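Local coordinates for extracellular ligand-binding receptor (Desulfitobacterium hafniense, PDB 4Q6B), which binds leucine and probably hands it, or related amino acids, to an ABC transporter for uptake into the cell, at residues S49-D54 and Q67-N72; P89-Y94 and H114-V119; N160-Y165 and G200-K205; A273-R276 and Q280-T283; A292-A297 and G319-V324. One frame throughout, in Å; residues are numbered along the deposited sequence. Where two conformers were deposited one is given.

Contact 1 of 5, residues S49-D54 and Q67-N72. With EDO (1,2-ethanediol), chain F.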
# COMPACT_ATOMS: atom_id res chain seq x y z
N SER A 49 -0.53 -20.62 -12.53
CA SER A 49 -1.19 -19.68 -13.45
C SER A 49 -2.06 -18.69 -12.71
O SER A 49 -2.58 -18.96 -11.61
CB SER A 49 -2.04 -20.41 -14.48
OG SER A 49 -1.17 -21.21 -15.28
N LEU A 50 -2.25 -17.53 -13.30
CA LEU A 50 -3.10 -16.56 -12.63
C LEU A 50 -4.45 -16.52 -13.29
O LEU A 50 -4.59 -16.76 -14.51
CB LEU A 50 -2.49 -15.15 -12.68
CG LEU A 50 -1.08 -15.01 -12.13
CD1 LEU A 50 -0.62 -13.52 -12.27
CD2 LEU A 50 -1.08 -15.42 -10.67
N VAL A 51 -5.47 -16.25 -12.50
CA VAL A 51 -6.82 -15.96 -13.04
C VAL A 51 -7.10 -14.50 -12.71
O VAL A 51 -7.41 -14.18 -11.58
CB VAL A 51 -7.92 -16.86 -12.42
CG1 VAL A 51 -9.34 -16.52 -12.99
CG2 VAL A 51 -7.62 -18.36 -12.68
N LYS A 52 -7.00 -13.63 -13.71
CA LYS A 52 -7.09 -12.19 -13.44
C LYS A 52 -8.51 -11.68 -13.66
O LYS A 52 -9.14 -11.93 -14.71
CB LYS A 52 -6.08 -11.40 -14.29
CG LYS A 52 -4.59 -11.72 -13.96
CD LYS A 52 -3.58 -10.83 -14.71
CE LYS A 52 -3.39 -11.27 -16.12
NZ LYS A 52 -2.16 -10.57 -16.62
N ALA A 53 -9.02 -10.92 -12.70
CA ALA A 53 -10.33 -10.30 -12.87
C ALA A 53 -10.18 -8.81 -12.60
O ALA A 53 -9.49 -8.44 -11.67
CB ALA A 53 -11.33 -10.92 -11.87
N ASP A 54 -10.80 -7.98 -13.42
CA ASP A 54 -10.71 -6.52 -13.29
C ASP A 54 -11.89 -5.99 -12.49
O ASP A 54 -13.01 -6.00 -13.00
CB ASP A 54 -10.78 -5.93 -14.72
CG ASP A 54 -10.37 -4.48 -14.77
OD1 ASP A 54 -10.58 -3.73 -13.79
OD2 ASP A 54 -9.89 -4.03 -15.85
N GLN A 67 -17.03 -13.38 -4.79
CA GLN A 67 -17.89 -14.54 -4.73
C GLN A 67 -17.52 -15.53 -5.83
O GLN A 67 -17.50 -16.73 -5.60
CB GLN A 67 -19.38 -14.15 -4.84
CG GLN A 67 -20.36 -15.33 -4.94
CD GLN A 67 -20.15 -16.41 -3.88
OE1 GLN A 67 -19.50 -16.19 -2.85
NE2 GLN A 67 -20.68 -17.61 -4.15
N ALA A 68 -17.21 -15.03 -7.02
CA ALA A 68 -16.83 -15.95 -8.10
C ALA A 68 -15.54 -16.69 -7.78
O ALA A 68 -15.43 -17.91 -8.09
CB ALA A 68 -16.70 -15.21 -9.40
N PHE A 69 -14.55 -15.99 -7.24
CA PHE A 69 -13.33 -16.71 -6.79
C PHE A 69 -13.64 -17.68 -5.68
O PHE A 69 -13.19 -18.85 -5.68
CB PHE A 69 -12.25 -15.73 -6.32
CG PHE A 69 -11.52 -15.04 -7.43
CD1 PHE A 69 -11.32 -15.67 -8.65
CD2 PHE A 69 -11.05 -13.74 -7.27
CE1 PHE A 69 -10.56 -15.05 -9.68
CE2 PHE A 69 -10.30 -13.10 -8.28
CZ PHE A 69 -10.08 -13.75 -9.52
N ALA A 70 -14.37 -17.23 -4.66
CA ALA A 70 -14.69 -18.08 -3.52
C ALA A 70 -15.47 -19.34 -3.87
O ALA A 70 -15.33 -20.37 -3.20
CB ALA A 70 -15.47 -17.27 -2.43
N ASP A 71 -16.27 -19.29 -4.93
CA ASP A 71 -17.08 -20.45 -5.32
C ASP A 71 -16.36 -21.38 -6.31
O ASP A 71 -16.94 -22.39 -6.76
CB ASP A 71 -18.40 -19.95 -5.91
CG ASP A 71 -19.44 -21.03 -5.97
OD1 ASP A 71 -20.03 -21.21 -7.05
OD2 ASP A 71 -19.68 -21.69 -4.93
N ASN A 72 -15.11 -21.06 -6.62
CA ASN A 72 -14.33 -21.83 -7.58
C ASN A 72 -13.29 -22.69 -6.82
O ASN A 72 -12.32 -22.16 -6.30
CB ASN A 72 -13.68 -20.85 -8.56
CG ASN A 72 -12.85 -21.52 -9.64
OD1 ASN A 72 -12.58 -22.72 -9.57
ND2 ASN A 72 -12.41 -20.73 -10.63
C1 EDO F . -9.64 -22.18 -12.09
O1 EDO F . -10.48 -23.35 -12.11
C2 EDO F . -9.73 -21.47 -13.43
O2 EDO F . -10.87 -20.60 -13.45
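F69, near the end of helix 59-70, reaches the two residues of strand 47-54 whose side chains point at it, V51 and A53, and its ring can be followed atom by atom. At CB the side chain leaves the helix obliquely. With chi1 at -77°, CG stands beside the backbone N and anti to the carbonyl carbon, which turns the ring toward the strand. F69 CD2, on the far flank, lies 3.9 Å from OH of Y94 on helix 84-97. F69 CE1 is the first atom to meet the strand: CG1 of V51 comes to its edge in the ring plane, 3.8 Å away. F69 CZ touches two groups of the strand, V51 O at 3.4 Å and A53 CB at 3.9 Å, both oblique to the ring. A branched valine thus fills the side of the ring, whereas alanine is short enough to let the tip come close to the strand. The other branch of V51, CG2, touches C2 of a 1,2-ethanediol molecule, probably from the crystallisation liquor. The diol also accepts a bond from N72, ND2 to O2 at 3.2 Å and 143°, and its O1 reaches N72 OD1 only weakly. Strand 47-54, helix 59-70 and strand 75-79 form a beta-alpha-beta crossover over strand 10-17, and F69 also packs on I75 and V78 of the returning strand. Across the two segments the contact is apolar apart from the carbonyl oxygen of V51, so at F69 the attraction is mainly van der Waals and hydrophobic; a directional link between helix and strand comes elsewhere, from K61 NZ to D54 O.

Contact 2 of 5, residues P89-Y94 and H114-V119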
# COMPACT_ATOMS: atom_id res chain seq x y z
N PRO A 89 -15.02 -5.06 2.59
CA PRO A 89 -16.19 -5.96 2.50
C PRO A 89 -15.91 -7.26 1.72
O PRO A 89 -16.47 -8.32 2.09
CB PRO A 89 -17.25 -5.12 1.79
CG PRO A 89 -16.51 -4.02 1.15
CD PRO A 89 -15.25 -3.75 1.95
N ALA A 90 -15.07 -7.20 0.68
CA ALA A 90 -14.77 -8.43 -0.07
C ALA A 90 -14.10 -9.48 0.84
O ALA A 90 -14.37 -10.66 0.71
CB ALA A 90 -13.86 -8.16 -1.28
N ALA A 91 -13.25 -9.02 1.75
CA ALA A 91 -12.61 -9.91 2.73
C ALA A 91 -13.62 -10.72 3.54
O ALA A 91 -13.27 -11.84 4.01
CB ALA A 91 -11.76 -9.08 3.71
N SER A 92 -14.85 -10.22 3.72
CA SER A 92 -15.83 -11.00 4.49
C SER A 92 -16.20 -12.27 3.71
O SER A 92 -16.38 -13.33 4.29
CB SER A 92 -17.09 -10.17 4.78
OG SER A 92 -18.06 -10.98 5.49
N ILE A 93 -16.36 -12.12 2.39
CA ILE A 93 -16.66 -13.24 1.52
C ILE A 93 -15.49 -14.22 1.50
O ILE A 93 -15.68 -15.43 1.60
CB ILE A 93 -16.96 -12.74 0.07
CG1 ILE A 93 -18.25 -11.89 0.07
CG2 ILE A 93 -17.07 -13.93 -0.93
CD1 ILE A 93 -18.53 -11.25 -1.30
N TYR A 94 -14.26 -13.73 1.33
CA TYR A 94 -13.12 -14.63 1.33
C TYR A 94 -12.96 -15.32 2.67
O TYR A 94 -12.76 -16.53 2.72
CB TYR A 94 -11.88 -13.83 1.00
CG TYR A 94 -11.88 -13.22 -0.40
CD1 TYR A 94 -11.98 -14.03 -1.55
CD2 TYR A 94 -11.73 -11.85 -0.57
CE1 TYR A 94 -11.98 -13.47 -2.83
CE2 TYR A 94 -11.66 -11.29 -1.84
CZ TYR A 94 -11.79 -12.10 -2.96
OH TYR A 94 -11.76 -11.51 -4.20
N HIS A 114 -11.65 -6.85 11.90
CA HIS A 114 -12.96 -7.52 11.84
C HIS A 114 -12.90 -8.99 12.28
O HIS A 114 -13.85 -9.74 12.05
CB HIS A 114 -13.46 -7.50 10.38
CG HIS A 114 -13.93 -6.15 9.93
ND1 HIS A 114 -15.20 -5.70 10.18
CD2 HIS A 114 -13.30 -5.16 9.26
CE1 HIS A 114 -15.34 -4.48 9.70
NE2 HIS A 114 -14.20 -4.12 9.14
N GLY A 115 -11.77 -9.39 12.89
CA GLY A 115 -11.63 -10.77 13.34
C GLY A 115 -11.43 -11.78 12.21
O GLY A 115 -11.55 -13.00 12.46
N TYR A 116 -11.10 -11.33 11.00
CA TYR A 116 -10.90 -12.30 9.93
C TYR A 116 -9.63 -13.10 10.19
O TYR A 116 -8.65 -12.58 10.77
CB TYR A 116 -10.66 -11.57 8.62
CG TYR A 116 -11.73 -10.64 8.11
CD1 TYR A 116 -13.07 -10.93 8.28
CD2 TYR A 116 -11.37 -9.48 7.42
CE1 TYR A 116 -14.08 -10.05 7.75
CE2 TYR A 116 -12.34 -8.62 6.93
CZ TYR A 116 -13.67 -8.91 7.07
OH TYR A 116 -14.60 -8.01 6.50
N ILE A 117 -9.61 -14.34 9.69
CA ILE A 117 -8.48 -15.24 9.86
C ILE A 117 -7.75 -15.49 8.53
O ILE A 117 -6.60 -15.95 8.55
CB ILE A 117 -8.99 -16.62 10.31
CG1 ILE A 117 -9.56 -16.58 11.70
CG2 ILE A 117 -7.88 -17.63 10.31
CD1 ILE A 117 -10.25 -17.92 12.02
N HIS A 118 -8.40 -15.27 7.39
CA HIS A 118 -7.83 -15.64 6.09
C HIS A 118 -7.35 -14.44 5.29
O HIS A 118 -7.13 -14.50 4.07
CB HIS A 118 -8.87 -16.44 5.30
CG HIS A 118 -9.27 -17.70 5.97
ND1 HIS A 118 -8.49 -18.84 5.93
CD2 HIS A 118 -10.35 -18.01 6.75
CE1 HIS A 118 -9.07 -19.79 6.64
NE2 HIS A 118 -10.20 -19.32 7.14
N VAL A 119 -7.27 -13.33 5.97
CA VAL A 119 -7.16 -12.04 5.25
C VAL A 119 -5.84 -11.36 5.65
O VAL A 119 -5.54 -11.20 6.83
CB VAL A 119 -8.36 -11.14 5.63
CG1 VAL A 119 -8.22 -9.74 5.07
CG2 VAL A 119 -9.68 -11.76 5.17
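The aromatic ring of Y116, laid against the helix backbone at A91, joins loop segment H114-V119 to helix 84-97, on the flank of the amino-terminal lobe. Y116 brings one face over A91, whose carbonyl O stands 4.1 Å above the ring centre. The methyl is closer still: A91 CB lies 3.3 Å from Y116 CE2, a tight approach that suits the smallest side chain. CB of H114 covers the opposite face near the rim, so the ring is sandwiched. V119 completes the niche, its CG2 3.7 Å from A91 CB.

In the fold, helix 84-97 leads into strand 101-103 of the parallel sheet, and the loop returns to strand 119-121, which is the outermost strand beside it; V119 opens that strand while Y116 still clasps the helix. The tyrosine hydroxyl bonds to the backbone O of I88. Near the kink at P89, S92 N pairs with P89 O at 3.0 Å, one residue short of the usual alpha-helical partner, I88 O. The hydroxyl thus binds a carbonyl that S92 N, on a regular alpha-helical pattern, would have been expected to use. With a leucine in place of Y116, I88 O would probably lose that partner and A91 the flat surface against its backbone. Farther along the helix, D95 OD1 accepts bonds from the backbone N atoms of I117 and H118, pinning the loop one turn beyond the ring.

Contact 3 of 5, residues N160-Y165 and G200-K205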
# COMPACT_ATOMS: atom_id res chain seq x y z
N ASN A 160 -6.06 11.02 12.46
CA ASN A 160 -5.99 10.74 13.89
C ASN A 160 -4.74 9.93 14.27
O ASN A 160 -4.13 10.21 15.30
CB ASN A 160 -7.24 10.03 14.40
CG ASN A 160 -8.46 10.91 14.36
OD1 ASN A 160 -8.35 12.14 14.33
ND2 ASN A 160 -9.62 10.30 14.35
N ALA A 161 -4.41 8.92 13.46
CA ALA A 161 -3.12 8.21 13.62
C ALA A 161 -1.91 9.14 13.59
O ALA A 161 -1.03 9.10 14.48
CB ALA A 161 -2.96 7.09 12.58
N PHE A 162 -1.83 9.99 12.57
CA PHE A 162 -0.71 10.91 12.50
C PHE A 162 -0.67 11.88 13.69
O PHE A 162 0.40 12.12 14.29
CB PHE A 162 -0.64 11.67 11.17
CG PHE A 162 0.56 12.56 11.08
CD1 PHE A 162 1.82 12.04 10.79
CD2 PHE A 162 0.47 13.92 11.38
CE1 PHE A 162 2.94 12.86 10.75
CE2 PHE A 162 1.58 14.77 11.36
CZ PHE A 162 2.83 14.23 11.04
N GLU A 163 -1.82 12.45 14.04
CA GLU A 163 -1.87 13.38 15.18
C GLU A 163 -1.37 12.70 16.48
O GLU A 163 -0.61 13.28 17.25
CB GLU A 163 -3.31 13.93 15.35
CG GLU A 163 -3.48 14.75 16.62
CD GLU A 163 -4.47 15.91 16.48
OE1 GLU A 163 -5.33 15.88 15.57
OE2 GLU A 163 -4.38 16.87 17.29
N ASP A 164 -1.80 11.46 16.71
CA ASP A 164 -1.42 10.74 17.93
C ASP A 164 0.07 10.43 17.94
O ASP A 164 0.76 10.67 18.94
CB ASP A 164 -2.23 9.46 18.07
CG ASP A 164 -3.71 9.74 18.32
OD1 ASP A 164 -4.53 8.81 18.20
OD2 ASP A 164 -4.07 10.91 18.62
N TYR A 165 0.60 9.95 16.83
CA TYR A 165 2.05 9.69 16.83
C TYR A 165 2.87 10.99 16.86
O TYR A 165 3.93 11.05 17.52
CB TYR A 165 2.45 8.83 15.65
CG TYR A 165 2.03 7.41 15.83
CD1 TYR A 165 2.55 6.64 16.87
CD2 TYR A 165 1.14 6.82 14.95
CE1 TYR A 165 2.16 5.31 17.02
CE2 TYR A 165 0.75 5.50 15.09
CZ TYR A 165 1.26 4.75 16.12
OH TYR A 165 0.87 3.44 16.29
N GLY A 200 5.06 22.77 8.76
CA GLY A 200 4.84 21.67 7.83
C GLY A 200 3.38 21.34 7.74
O GLY A 200 2.61 21.63 8.68
N ILE A 201 2.99 20.71 6.64
CA ILE A 201 1.62 20.22 6.43
C ILE A 201 1.62 18.74 6.11
O ILE A 201 2.34 18.28 5.19
CB ILE A 201 0.93 20.98 5.28
CG1 ILE A 201 0.86 22.45 5.62
CG2 ILE A 201 -0.50 20.46 5.09
CD1 ILE A 201 0.50 23.37 4.41
N PHE A 202 0.80 17.99 6.86
CA PHE A 202 0.54 16.59 6.53
C PHE A 202 -0.80 16.50 5.79
O PHE A 202 -1.84 16.94 6.28
CB PHE A 202 0.47 15.76 7.79
CG PHE A 202 0.23 14.32 7.51
CD1 PHE A 202 1.13 13.57 6.80
CD2 PHE A 202 -0.97 13.73 7.91
CE1 PHE A 202 0.88 12.23 6.51
CE2 PHE A 202 -1.22 12.38 7.64
CZ PHE A 202 -0.30 11.64 6.93
N ILE A 203 -0.75 15.93 4.60
CA ILE A 203 -1.92 15.78 3.77
C ILE A 203 -2.45 14.35 3.91
O ILE A 203 -1.86 13.42 3.42
CB ILE A 203 -1.55 16.05 2.31
CG1 ILE A 203 -0.91 17.44 2.17
CG2 ILE A 203 -2.77 15.92 1.40
CD1 ILE A 203 -0.16 17.66 0.88
N ALA A 204 -3.60 14.23 4.54
CA ALA A 204 -4.24 12.96 4.81
C ALA A 204 -5.40 12.82 3.84
O ALA A 204 -6.49 12.44 4.19
CB ALA A 204 -4.72 12.88 6.24
N LYS A 205 -5.14 13.26 2.63
CA LYS A 205 -6.05 13.13 1.52
C LYS A 205 -5.29 12.33 0.48
O LYS A 205 -4.09 12.51 0.32
CB LYS A 205 -6.37 14.50 0.94
CG LYS A 205 -7.50 15.25 1.61
CD LYS A 205 -8.23 16.13 0.60
CE LYS A 205 -9.74 16.00 0.77
NZ LYS A 205 -10.36 17.14 1.50
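NH1 of R176, a residue of a calcium site, is gripped by two side chains of helix segment N160-Y165, through a hydrogen bond to N160 OD1 and a salt bridge to E163 OE1, and between them in sequence F162 turns inward to meet F202. Polar groups hold the outer side of the helix; the inner side rests on two rings. These form an offset stack, with centroids 4.2 Å apart and planes only 18° from parallel. The slip between them sets F162 CB 3.6 Å from F202 CE2, while F202 CB makes a CH-pi contact over the F162 face. Both residues hold CG anti to the backbone N, chi1 -177° in F162 and -179° in F202, which stretches each ring away from its own backbone and spans the 8.3 Å between their CA atoms. Phenylalanine suits both places: it is long, flat and wholly apolar, and the site is buried. Strand 200-204 is an inner strand of the second lobe's sheet, bonded to strand 144-149 on one side and to 227-229 on the other. The F162 ring also packs on M145 and I147 of strand 144-149 and on L137 of helix 126-139, while F202 touches L133 of that helix and I228 of strand 227-229.

Contact 4 of 5, residues A273-R276 and Q280-T283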
# COMPACT_ATOMS: atom_id res chain seq x y z
N ALA A 273 15.97 -7.98 -13.15
CA ALA A 273 15.09 -8.87 -13.92
C ALA A 273 13.92 -8.08 -14.48
O ALA A 273 13.55 -8.27 -15.66
CB ALA A 273 14.59 -10.02 -13.04
N PHE A 274 13.37 -7.18 -13.68
CA PHE A 274 12.17 -6.46 -14.11
C PHE A 274 12.57 -5.52 -15.26
O PHE A 274 11.92 -5.50 -16.33
CB PHE A 274 11.55 -5.70 -12.94
CG PHE A 274 10.25 -5.09 -13.28
CD1 PHE A 274 10.21 -3.88 -13.96
CD2 PHE A 274 9.07 -5.73 -12.97
CE1 PHE A 274 9.00 -3.30 -14.34
CE2 PHE A 274 7.85 -5.16 -13.33
CZ PHE A 274 7.84 -3.92 -14.02
N ARG A 275 13.64 -4.76 -15.05
CA ARG A 275 14.15 -3.90 -16.11
C ARG A 275 14.45 -4.63 -17.42
O ARG A 275 14.14 -4.13 -18.51
CB ARG A 275 15.43 -3.21 -15.64
CG ARG A 275 15.22 -2.08 -14.67
CD ARG A 275 16.55 -1.36 -14.46
NE ARG A 275 16.40 -0.18 -13.61
CZ ARG A 275 16.19 1.06 -14.07
NH1 ARG A 275 16.07 1.27 -15.38
NH2 ARG A 275 16.07 2.07 -13.22
N ARG A 276 15.08 -5.80 -17.33
CA ARG A 276 15.40 -6.57 -18.53
C ARG A 276 14.17 -7.07 -19.28
O ARG A 276 14.13 -7.06 -20.52
CB ARG A 276 16.31 -7.75 -18.18
CG ARG A 276 16.51 -8.72 -19.32
CD ARG A 276 17.84 -9.44 -19.20
NE ARG A 276 17.72 -10.73 -18.53
CZ ARG A 276 17.76 -11.91 -19.16
NH1 ARG A 276 17.90 -11.95 -20.48
NH2 ARG A 276 17.65 -13.04 -18.47
N GLN A 280 11.63 -0.86 -18.22
CA GLN A 280 11.45 0.32 -17.39
C GLN A 280 11.56 -0.11 -15.92
O GLN A 280 11.48 -1.31 -15.62
CB GLN A 280 10.10 0.97 -17.69
CG GLN A 280 8.96 0.03 -17.55
CD GLN A 280 7.65 0.54 -18.17
OE1 GLN A 280 7.24 1.69 -17.95
NE2 GLN A 280 6.97 -0.33 -18.93
N PRO A 281 11.76 0.86 -15.01
CA PRO A 281 11.92 0.51 -13.60
C PRO A 281 10.62 -0.04 -12.99
O PRO A 281 9.55 0.39 -13.42
CB PRO A 281 12.19 1.87 -12.95
CG PRO A 281 12.64 2.75 -14.05
CD PRO A 281 11.83 2.31 -15.21
N PRO A 282 10.73 -0.95 -12.03
CA PRO A 282 9.47 -1.40 -11.41
C PRO A 282 8.89 -0.32 -10.49
O PRO A 282 9.64 0.50 -9.93
CB PRO A 282 9.89 -2.62 -10.59
CG PRO A 282 11.36 -2.35 -10.26
CD PRO A 282 11.91 -1.66 -11.49
N THR A 283 7.57 -0.34 -10.34
CA THR A 283 6.87 0.50 -9.36
C THR A 283 6.75 -0.23 -8.01
O THR A 283 7.02 -1.44 -7.91
CB THR A 283 5.45 0.76 -9.84
OG1 THR A 283 4.79 -0.50 -10.08
CG2 THR A 283 5.44 1.56 -11.14
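Ring-face packing comes first: P282 lies over one face of F274, its CB 3.7 Å from the ring centroid and 15° off the normal. This is a CH-pi contact in which a rigid, slightly electron-poor proline meets an aromatic cloud. F274 CG is anti to the backbone N, chi1 -173°, which swings the ring out from the helix and beneath the proline. P282 CA also sits over that face, 3.5 Å from F274 CE1.

A second kind of contact is made at the ring's edge. The backbone O of Q280 lies in the ring plane, 3.3 Å from F274 CD1. It is buried here and has no hydrogen-bond partner anywhere in the model, so the weakly positive C-H edge probably offers its main electrostatic compensation. Replacing F274 by alanine is likely to leave P282 without its aromatic partner and Q280 O without the C-H edge beside it.

The segments form the tight link between two consecutive helices: helix 265-278 ends, P281 and P282 run in polyproline II conformation, and T283 is the N-cap of helix 284-301. T283 OG1 accepts from A286 N and also pairs with D24 O. The prolines give the short link a stiff, extended course.

The third kind is packing of a charged group's flat face on an aliphatic ring. R275, extended from CG to NE, lays one face of its guanidinium over P281, with NH2 3.6 Å from P281 CG. Both residues are exposed, where arginine can pair its apolar face with the proline ring. Deeper in, F274 also meets L32 and E28 of helix 26-39.

Contact 5 of 5, residues A292-A297 and G319-V324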
# COMPACT_ATOMS: atom_id res chain seq x y z
N ALA A 292 3.91 -10.82 -3.36
CA ALA A 292 2.72 -11.56 -2.95
C ALA A 292 2.70 -12.93 -3.61
O ALA A 292 2.31 -13.91 -3.01
CB ALA A 292 1.44 -10.79 -3.34
N VAL A 293 3.04 -12.98 -4.90
CA VAL A 293 3.07 -14.24 -5.63
C VAL A 293 4.15 -15.14 -5.05
O VAL A 293 3.90 -16.33 -4.81
CB VAL A 293 3.33 -14.02 -7.16
CG1 VAL A 293 3.67 -15.36 -7.87
CG2 VAL A 293 2.15 -13.36 -7.83
N ILE A 294 5.32 -14.58 -4.74
CA ILE A 294 6.41 -15.43 -4.27
C ILE A 294 6.05 -15.99 -2.88
O ILE A 294 6.30 -17.18 -2.58
CB ILE A 294 7.76 -14.69 -4.21
CG1 ILE A 294 8.22 -14.22 -5.60
CG2 ILE A 294 8.84 -15.64 -3.64
CD1 ILE A 294 8.34 -15.29 -6.63
N LEU A 295 5.48 -15.12 -2.03
CA LEU A 295 5.06 -15.49 -0.67
C LEU A 295 4.01 -16.61 -0.74
O LEU A 295 4.15 -17.65 -0.10
CB LEU A 295 4.43 -14.27 0.05
CG LEU A 295 5.22 -13.22 0.84
CD1 LEU A 295 4.63 -11.79 0.75
CD2 LEU A 295 5.32 -13.65 2.29
N LEU A 296 2.99 -16.40 -1.56
CA LEU A 296 1.91 -17.41 -1.63
C LEU A 296 2.43 -18.74 -2.19
O LEU A 296 2.04 -19.84 -1.76
CB LEU A 296 0.74 -16.94 -2.48
CG LEU A 296 -0.05 -15.80 -1.88
CD1 LEU A 296 -1.01 -15.22 -2.94
CD2 LEU A 296 -0.85 -16.31 -0.68
N ALA A 297 3.34 -18.66 -3.14
CA ALA A 297 3.85 -19.91 -3.72
C ALA A 297 4.66 -20.68 -2.69
O ALA A 297 4.56 -21.91 -2.60
CB ALA A 297 4.68 -19.64 -5.02
N GLY A 319 6.74 -16.98 9.40
CA GLY A 319 7.50 -16.15 10.33
C GLY A 319 8.11 -15.07 9.47
O GLY A 319 7.56 -14.75 8.42
N PRO A 320 9.26 -14.52 9.88
CA PRO A 320 9.92 -13.52 9.03
C PRO A 320 10.35 -14.11 7.69
O PRO A 320 10.92 -15.20 7.63
CB PRO A 320 11.13 -13.09 9.84
CG PRO A 320 11.27 -14.05 10.90
CD PRO A 320 10.00 -14.78 11.12
N TRP A 321 10.02 -13.41 6.63
CA TRP A 321 10.29 -13.90 5.28
C TRP A 321 10.83 -12.76 4.39
O TRP A 321 10.20 -11.70 4.28
CB TRP A 321 8.98 -14.37 4.70
CG TRP A 321 9.07 -14.94 3.33
CD1 TRP A 321 9.36 -16.23 3.01
CD2 TRP A 321 8.84 -14.26 2.10
NE1 TRP A 321 9.34 -16.39 1.65
CE2 TRP A 321 9.02 -15.19 1.06
CE3 TRP A 321 8.52 -12.93 1.76
CZ2 TRP A 321 8.88 -14.86 -0.29
CZ3 TRP A 321 8.38 -12.60 0.42
CH2 TRP A 321 8.55 -13.57 -0.59
N GLU A 322 11.99 -12.99 3.77
CA GLU A 322 12.63 -11.93 3.00
C GLU A 322 12.14 -11.86 1.58
O GLU A 322 12.16 -12.87 0.85
CB GLU A 322 14.14 -12.18 3.00
CG GLU A 322 14.69 -12.36 4.38
CD GLU A 322 14.89 -11.05 5.12
OE1 GLU A 322 15.43 -11.09 6.25
OE2 GLU A 322 14.55 -9.98 4.58
N GLY A 323 11.75 -10.64 1.17
CA GLY A 323 11.21 -10.38 -0.15
C GLY A 323 11.94 -9.20 -0.78
O GLY A 323 12.88 -8.67 -0.19
N VAL A 324 11.48 -8.76 -1.95
CA VAL A 324 12.13 -7.63 -2.60
C VAL A 324 11.84 -6.33 -1.89
O VAL A 324 12.59 -5.36 -2.01
CB VAL A 324 11.72 -7.53 -4.09
CG1 VAL A 324 11.89 -8.89 -4.76
CG2 VAL A 324 10.28 -6.99 -4.25
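The nearest CA atoms of the two segments, those of L295 on helix 284-301 and G323 on the short strand 321-323, are 8.0 Å apart, and W321 bridges the gap to L295 and I294. Its CG is anti to the backbone N, chi1 -178°, carrying the indole straight toward the helix. L295 lies over one indole face; in the conformer described, its CG is 3.5 Å from the centroid of the six-membered ring, a CH-pi contact. L295 was modelled in two conformers, so the finer detail of this touch is doubtful. I294 comes from another direction: its CG2 reaches the indole edge in plane, 3.4 Å from W321 CZ2.

Strand 321-323 pairs with 326-328 in an antiparallel hairpin, while helix 284-301 packs by L296 and V293 against strand 75-79. The carboxyl-terminal part of the chain thus returns to the first lobe, as in type I periplasmic binding proteins, whose chain crosses between lobes three times. A large flat tryptophan suits the broad gap here. G323 suits its place for the opposite reason: a CB there would stand only 2.9 Å from W321 CZ3. Beside it, V324 N bonds to OD1 of D291 on the helix.

Overall arrangement
Contacts 1, 2, 4 and 5 belong to the first lobe and contact 3 to the second, with contacts 1 and 3 about 37 Å apart between centres. Contacts 1 and 2 touch, as I93 on helix 84-97 packs against Q67 and A70. Contacts 4 and 5 lie on consecutive helices, with centres about 19 Å apart; contact 5 comes within about 5 Å of contact 1 at the nearest atoms. The bound leucine lies between the lobes, about 12 Å from the side chains of both V119 in contact 2 and F202 in contact 3. Helix 84-97 starts at the pocket residue S84, and the side chain of F69 is about 10 Å from a bound calcium ion.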